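Local coordinates for protein endo-1,3-beta-glucanase, family GH16 (PDB 4CRQ) that probably hydrolyses internal beta-1,3-glucosidic bonds of laminarin through its GH16 catalytic module, the part crystallised here with bound calcium, at residues A[117-122]-A[157-162]; A[125-130]-A[145-150]. The protein carries 1 engineered substitution. All coordinates share one frame; numbering follows the deposited sequence.

Interaction 1: A[117-122]-A[157-162]; sequences DIMSRI and HIYSVE. Engineered in segment 117-122: Ser120 (natural residue Glu).
With Met119 CG anti to its backbone N (chi1 178°) and Tyr159 CG anti to its carbonyl carbon (chi1 -62°), Met119 CG comes to lie over one face of the Tyr159 ring. The contact joins the two layers of the GH16 beta-sandwich, a jelly roll of the concanavalin clan: segment 117-122 carries the end of the family's E-I-D-I-M-E signature, and strand 157-162 runs in the facing layer. The last residue of that signature is Ser120, an engineered replacement of glutamate, which takes no part here.

A classic beta bulge sets up the contact. Ile118 and Met119 both face Phe98 of strand 94-102, and both send their CB toward 157-162 instead of alternating. Met119 CG is 3.6 Å from the Tyr159 centroid and 19° off the ring normal, a CH-pi contact displaced toward the rim; its closest ring atom is Tyr159 CD1, at 3.4 Å from Met119 CG. The sulfur stands farther off, with Met119 SD 4.9 Å from the Tyr159 centroid in a looser Met-aromatic contact.

Ile118 fills the neighbouring position. Its CG2 rests on the backbone of the strand, 3.7 Å from Ser160 C. Mainly its other branch meets Val161, the two side chains crossing at about a right angle. No hydrogen bond spans the segments, and every touching residue is buried, so apolar and aromatic contact alone joins them. Bonds to other strands hold the first segment: Asp117 O accepts from Trp170 NE1, and Phe98 pairs with the backbone of both bulge residues. Ile82 of strand 80-87 also touches Ile118. Toward Val161 CG2, Ile118 CG1 lies at 3.8 Å and Ile118 CD1 at 3.9 Å.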
loop_
_atom_site.group_PDB
_atom_site.type_symbol
_atom_site.label_atom_id
_atom_site.label_comp_id
_atom_site.label_asym_id
_atom_site.label_seq_id
_atom_site.Cartn_x
_atom_site.Cartn_y
_atom_site.Cartn_z
ATOM N N ASP A 117 -0.989 4.942 -4.387
ATOM C CA ASP A 117 -1.235 4.623 -2.981
ATOM C C ASP A 117 -2.749 4.595 -2.782
ATOM O O ASP A 117 -3.394 5.644 -2.787
ATOM C CB ASP A 117 -0.558 5.643 -2.048
ATOM C CG ASP A 117 0.944 5.723 -2.270
ATOM O OD1 ASP A 117 1.579 4.669 -2.464
ATOM O OD2 ASP A 117 1.515 6.832 -2.247
ATOM N N ILE A 118 -3.304 3.384 -2.618
ATOM C CA ILE A 118 -4.759 3.206 -2.482
ATOM C C ILE A 118 -5.187 3.635 -1.075
ATOM O O ILE A 118 -6.173 4.367 -0.898
ATOM C CB ILE A 118 -5.175 1.755 -2.815
ATOM C CG1 ILE A 118 -4.702 1.436 -4.239
ATOM C CG2 ILE A 118 -6.686 1.583 -2.623
ATOM C CD1 ILE A 118 -4.910 -0.009 -4.612
ATOM N N MET A 119 -4.437 3.168 -0.075
ATOM C CA MET A 119 -4.663 3.568 1.300
ATOM C C MET A 119 -3.306 3.705 1.980
ATOM O O MET A 119 -2.467 2.812 1.838
ATOM C CB MET A 119 -5.522 2.514 2.038
ATOM C CG MET A 119 -5.797 2.815 3.533
ATOM S SD MET A 119 -4.411 2.565 4.681
ATOM C CE MET A 119 -4.109 0.793 4.538
ATOM N N SER A 120 -3.094 4.817 2.698
ATOM C CA SER A 120 -1.984 4.876 3.668
ATOM C C SER A 120 -2.515 5.633 4.895
ATOM O O SER A 120 -3.452 6.436 4.802
ATOM C CB SER A 120 -0.707 5.483 3.089
ATOM O OG SER A 120 -0.924 6.818 2.720
ATOM N N ARG A 121 -1.931 5.338 6.055
ATOM C CA ARG A 121 -2.303 6.012 7.293
ATOM C C ARG A 121 -1.065 6.137 8.150
ATOM O O ARG A 121 -0.181 5.291 8.062
ATOM C CB ARG A 121 -3.388 5.209 8.039
ATOM C CG ARG A 121 -3.891 5.887 9.318
ATOM C CD ARG A 121 -4.677 4.919 10.152
ATOM N NE ARG A 121 -5.188 5.548 11.366
ATOM C CZ ARG A 121 -5.381 4.917 12.514
ATOM N NH1 ARG A 121 -5.088 3.614 12.631
ATOM N NH2 ARG A 121 -5.867 5.601 13.552
ATOM N N ILE A 122 -1.011 7.187 8.971
ATOM C CA ILE A 122 0.077 7.296 9.951
ATOM C C ILE A 122 -0.441 7.462 11.373
ATOM O O ILE A 122 -1.507 8.088 11.604
ATOM C CB ILE A 122 1.075 8.456 9.622
ATOM C CG1 ILE A 122 0.328 9.804 9.492
ATOM C CG2 ILE A 122 1.907 8.107 8.383
ATOM C CD1 ILE A 122 1.223 11.022 9.584
ATOM N N HIS A 157 -12.796 -1.554 6.897
ATOM C CA HIS A 157 -13.284 -0.639 5.865
ATOM C C HIS A 157 -12.856 -1.156 4.522
ATOM O O HIS A 157 -11.895 -1.938 4.431
ATOM C CB HIS A 157 -12.760 0.772 6.080
ATOM C CG HIS A 157 -13.255 1.397 7.362
ATOM N ND1 HIS A 157 -14.440 2.054 7.446
ATOM C CD2 HIS A 157 -12.699 1.427 8.637
ATOM C CE1 HIS A 157 -14.618 2.490 8.721
ATOM N NE2 HIS A 157 -13.562 2.108 9.443
ATOM N N ILE A 158 -13.541 -0.723 3.471
ATOM C CA ILE A 158 -13.160 -1.080 2.098
ATOM C C ILE A 158 -12.346 0.084 1.519
ATOM O O ILE A 158 -12.841 1.224 1.457
ATOM C CB ILE A 158 -14.386 -1.323 1.195
ATOM C CG1 ILE A 158 -15.411 -2.283 1.867
ATOM C CG2 ILE A 158 -13.937 -1.784 -0.207
ATOM C CD1 ILE A 158 -14.925 -3.696 2.217
ATOM N N TYR A 159 -11.105 -0.202 1.094
ATOM C CA TYR A 159 -10.257 0.824 0.469
ATOM C C TYR A 159 -10.099 0.464 -0.990
ATOM O O TYR A 159 -9.687 -0.670 -1.285
ATOM C CB TYR A 159 -8.902 0.863 1.145
ATOM C CG TYR A 159 -9.027 1.226 2.611
ATOM C CD1 TYR A 159 -9.161 2.574 2.998
ATOM C CD2 TYR A 159 -9.029 0.228 3.620
ATOM C CE1 TYR A 159 -9.288 2.916 4.330
ATOM C CE2 TYR A 159 -9.151 0.574 4.978
ATOM C CZ TYR A 159 -9.278 1.926 5.334
ATOM O OH TYR A 159 -9.394 2.345 6.648
ATOM N N SER A 160 -10.412 1.384 -1.923
ATOM C CA SER A 160 -10.314 1.019 -3.335
ATOM C C SER A 160 -9.920 2.203 -4.200
ATOM O O SER A 160 -10.059 3.366 -3.788
ATOM C CB SER A 160 -11.668 0.453 -3.824
ATOM O OG SER A 160 -12.658 1.472 -3.781
ATOM N N VAL A 161 -9.436 1.883 -5.395
ATOM C CA VAL A 161 -9.291 2.857 -6.456
ATOM C C VAL A 161 -9.990 2.328 -7.678
ATOM O O VAL A 161 -9.958 1.109 -7.900
ATOM C CB VAL A 161 -7.816 3.196 -6.834
ATOM C CG1 VAL A 161 -7.172 4.014 -5.739
ATOM C CG2 VAL A 161 -7.010 1.933 -7.226
ATOM N N GLU A 162 -10.616 3.208 -8.450
ATOM C CA GLU A 162 -11.086 2.861 -9.802
ATOM C C GLU A 162 -10.142 3.577 -10.763
ATOM O O GLU A 162 -10.033 4.811 -10.736
ATOM C CB GLU A 162 -12.522 3.278 -10.055
ATOM C CG GLU A 162 -13.535 2.401 -9.361
ATOM C CD GLU A 162 -14.968 2.877 -9.522
ATOM O OE1 GLU A 162 -15.239 3.938 -10.140
ATOM O OE2 GLU A 162 -15.846 2.170 -9.003
#

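Interaction 2: A[125-130]-A[145-150]; sequences ALQTHG and GDDVGV
Thr128 and Val148 face each other as a hydrogen-bonded antiparallel pair, linked by Thr128 N to Val148 O and Val148 N to Thr128 O, both 3.0 Å. Gly130 and Asp146 repeat this reciprocal pattern. The fifth bond, Val150 N to Leu126 O at 2.9 Å, differs: its donor stands 48° out of the carbonyl plane of Leu126, the centre of an inverse gamma turn. Asp146 OD1 also accepts from the next backbone nitrogen, Asp147 N.

Ring and polar contacts occupy the His129 side of the sheet. Asp147 CB sits over one face of the imidazole, 3.5 Å from the His129 centroid, in a CH-pi contact. Asp147 OD2 comes within 3.2 Å of His129 CE1, with ring and carboxylate planes turned 58° apart. Gln127 crosses Asp147 at a slant; Gln127 OE1 and Asp147 OD2, two acceptors 3.4 Å apart, make no hydrogen bond.

On the side of Thr128 and Val148, which lie side by side, Val150 CG2 packs 4.0 Å from Thr128 CG2 and 3.7 Å from Thr128 OG1. Val172 and Tyr159 of the facing layer touch Thr128 and Val150. The ladder is that of an antiparallel beta hairpin, strands 127-135 and 141-149 of the GH16 jelly roll.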
loop_
_atom_site.group_PDB
_atom_site.type_symbol
_atom_site.label_atom_id
_atom_site.label_comp_id
_atom_site.label_asym_id
_atom_site.label_seq_id
_atom_site.Cartn_x
_atom_site.Cartn_y
_atom_site.Cartn_z
ATOM N N ALA A 125 -3.947 8.865 13.367
ATOM C CA ALA A 125 -4.779 9.798 12.570
ATOM C C ALA A 125 -6.175 9.220 12.293
ATOM O O ALA A 125 -6.314 8.027 11.994
ATOM C CB ALA A 125 -4.090 10.186 11.260
ATOM N N LEU A 126 -7.209 10.046 12.406
ATOM C CA LEU A 126 -8.562 9.532 12.117
ATOM C C LEU A 126 -8.948 9.834 10.653
ATOM O O LEU A 126 -10.042 10.281 10.329
ATOM C CB LEU A 126 -9.592 9.979 13.183
ATOM C CG LEU A 126 -9.394 9.422 14.618
ATOM C CD1 LEU A 126 -10.497 9.956 15.511
ATOM C CD2 LEU A 126 -9.323 7.882 14.695
ATOM N N GLN A 127 -7.997 9.553 9.781
ATOM C CA GLN A 127 -8.131 9.742 8.353
ATOM C C GLN A 127 -7.133 8.870 7.633
ATOM O O GLN A 127 -6.110 8.451 8.204
ATOM C CB GLN A 127 -7.885 11.193 7.974
ATOM C CG GLN A 127 -6.564 11.731 8.481
ATOM C CD GLN A 127 -6.436 13.220 8.347
ATOM O OE1 GLN A 127 -7.389 13.936 8.020
ATOM N NE2 GLN A 127 -5.238 13.706 8.607
ATOM N N THR A 128 -7.431 8.602 6.372
ATOM C CA THR A 128 -6.529 7.814 5.539
ATOM C C THR A 128 -6.304 8.611 4.265
ATOM O O THR A 128 -7.082 9.529 3.959
ATOM C CB THR A 128 -7.085 6.413 5.215
ATOM O OG1 THR A 128 -8.336 6.538 4.511
ATOM C CG2 THR A 128 -7.275 5.548 6.506
ATOM N N HIS A 129 -5.253 8.250 3.531
ATOM C CA HIS A 129 -4.846 8.967 2.323
ATOM C C HIS A 129 -4.848 8.129 1.075
ATOM O O HIS A 129 -4.783 6.908 1.150
ATOM C CB HIS A 129 -3.463 9.536 2.538
ATOM C CG HIS A 129 -3.373 10.542 3.676
ATOM N ND1 HIS A 129 -3.212 11.852 3.464
ATOM C CD2 HIS A 129 -3.435 10.372 5.070
ATOM C CE1 HIS A 129 -3.159 12.506 4.659
ATOM N NE2 HIS A 129 -3.301 11.595 5.636
ATOM N N GLY A 130 -4.919 8.826 -0.065
ATOM C CA GLY A 130 -4.883 8.272 -1.415
ATOM C C GLY A 130 -4.028 9.217 -2.221
ATOM O O GLY A 130 -4.319 10.416 -2.272
ATOM N N GLY A 145 -2.223 14.073 -3.843
ATOM C CA GLY A 145 -2.979 13.265 -2.895
ATOM C C GLY A 145 -4.055 14.024 -2.162
ATOM O O GLY A 145 -4.129 15.271 -2.234
ATOM N N ASP A 146 -4.890 13.269 -1.454
ATOM C CA ASP A 146 -5.917 13.848 -0.588
ATOM C C ASP A 146 -6.212 12.836 0.540
ATOM O O ASP A 146 -5.691 11.691 0.540
ATOM C CB ASP A 146 -7.172 14.250 -1.415
ATOM C CG ASP A 146 -7.901 15.451 -0.855
ATOM O OD1 ASP A 146 -7.837 15.683 0.366
ATOM O OD2 ASP A 146 -8.549 16.182 -1.642
ATOM N N ASP A 147 -7.039 13.239 1.491
ATOM C CA ASP A 147 -7.387 12.353 2.601
ATOM C C ASP A 147 -8.868 12.402 2.876
ATOM O O ASP A 147 -9.576 13.253 2.338
ATOM C CB ASP A 147 -6.532 12.637 3.870
ATOM C CG ASP A 147 -6.552 14.103 4.338
ATOM O OD1 ASP A 147 -7.427 14.896 3.948
ATOM O OD2 ASP A 147 -5.659 14.464 5.134
ATOM N N VAL A 148 -9.335 11.479 3.706
ATOM C CA VAL A 148 -10.737 11.401 4.083
ATOM C C VAL A 148 -10.802 10.968 5.542
ATOM O O VAL A 148 -9.992 10.134 5.988
ATOM C CB VAL A 148 -11.550 10.432 3.155
ATOM C CG1 VAL A 148 -11.044 8.972 3.185
ATOM C CG2 VAL A 148 -13.053 10.509 3.453
ATOM N N GLY A 149 -11.761 11.515 6.283
ATOM C CA GLY A 149 -11.962 11.120 7.676
ATOM C C GLY A 149 -12.467 9.680 7.750
ATOM O O GLY A 149 -13.342 9.289 6.977
ATOM N N VAL A 150 -11.900 8.896 8.664
ATOM C CA VAL A 150 -12.331 7.516 8.923
ATOM C C VAL A 150 -12.482 7.471 10.452
ATOM O O VAL A 150 -11.448 7.496 11.150
ATOM C CB VAL A 150 -11.327 6.465 8.366
ATOM C CG1 VAL A 150 -11.757 5.039 8.730
ATOM C CG2 VAL A 150 -11.144 6.603 6.853
#

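Interaction 1 is wholly buried near the middle of the chain and joins facing layers through side chains; interaction 2 lies farther out, is only partly buried, and pairs neighbouring strands through backbone bonds. Their chemistry follows: apolar, aromatic and sulfur contact in the first, a polar ladder with a histidine-aspartate side in the second. Segment 125-130 ties to segment 117-122 by a probable hydrogen bond between Ser120 O and His129 N, 2.9 Å apart. Segments 145-150 and 157-162 pack where His157 meets Val150. The Thr128 and Val150 side of the hairpin reaches Tyr159, so the two contacts share one interior.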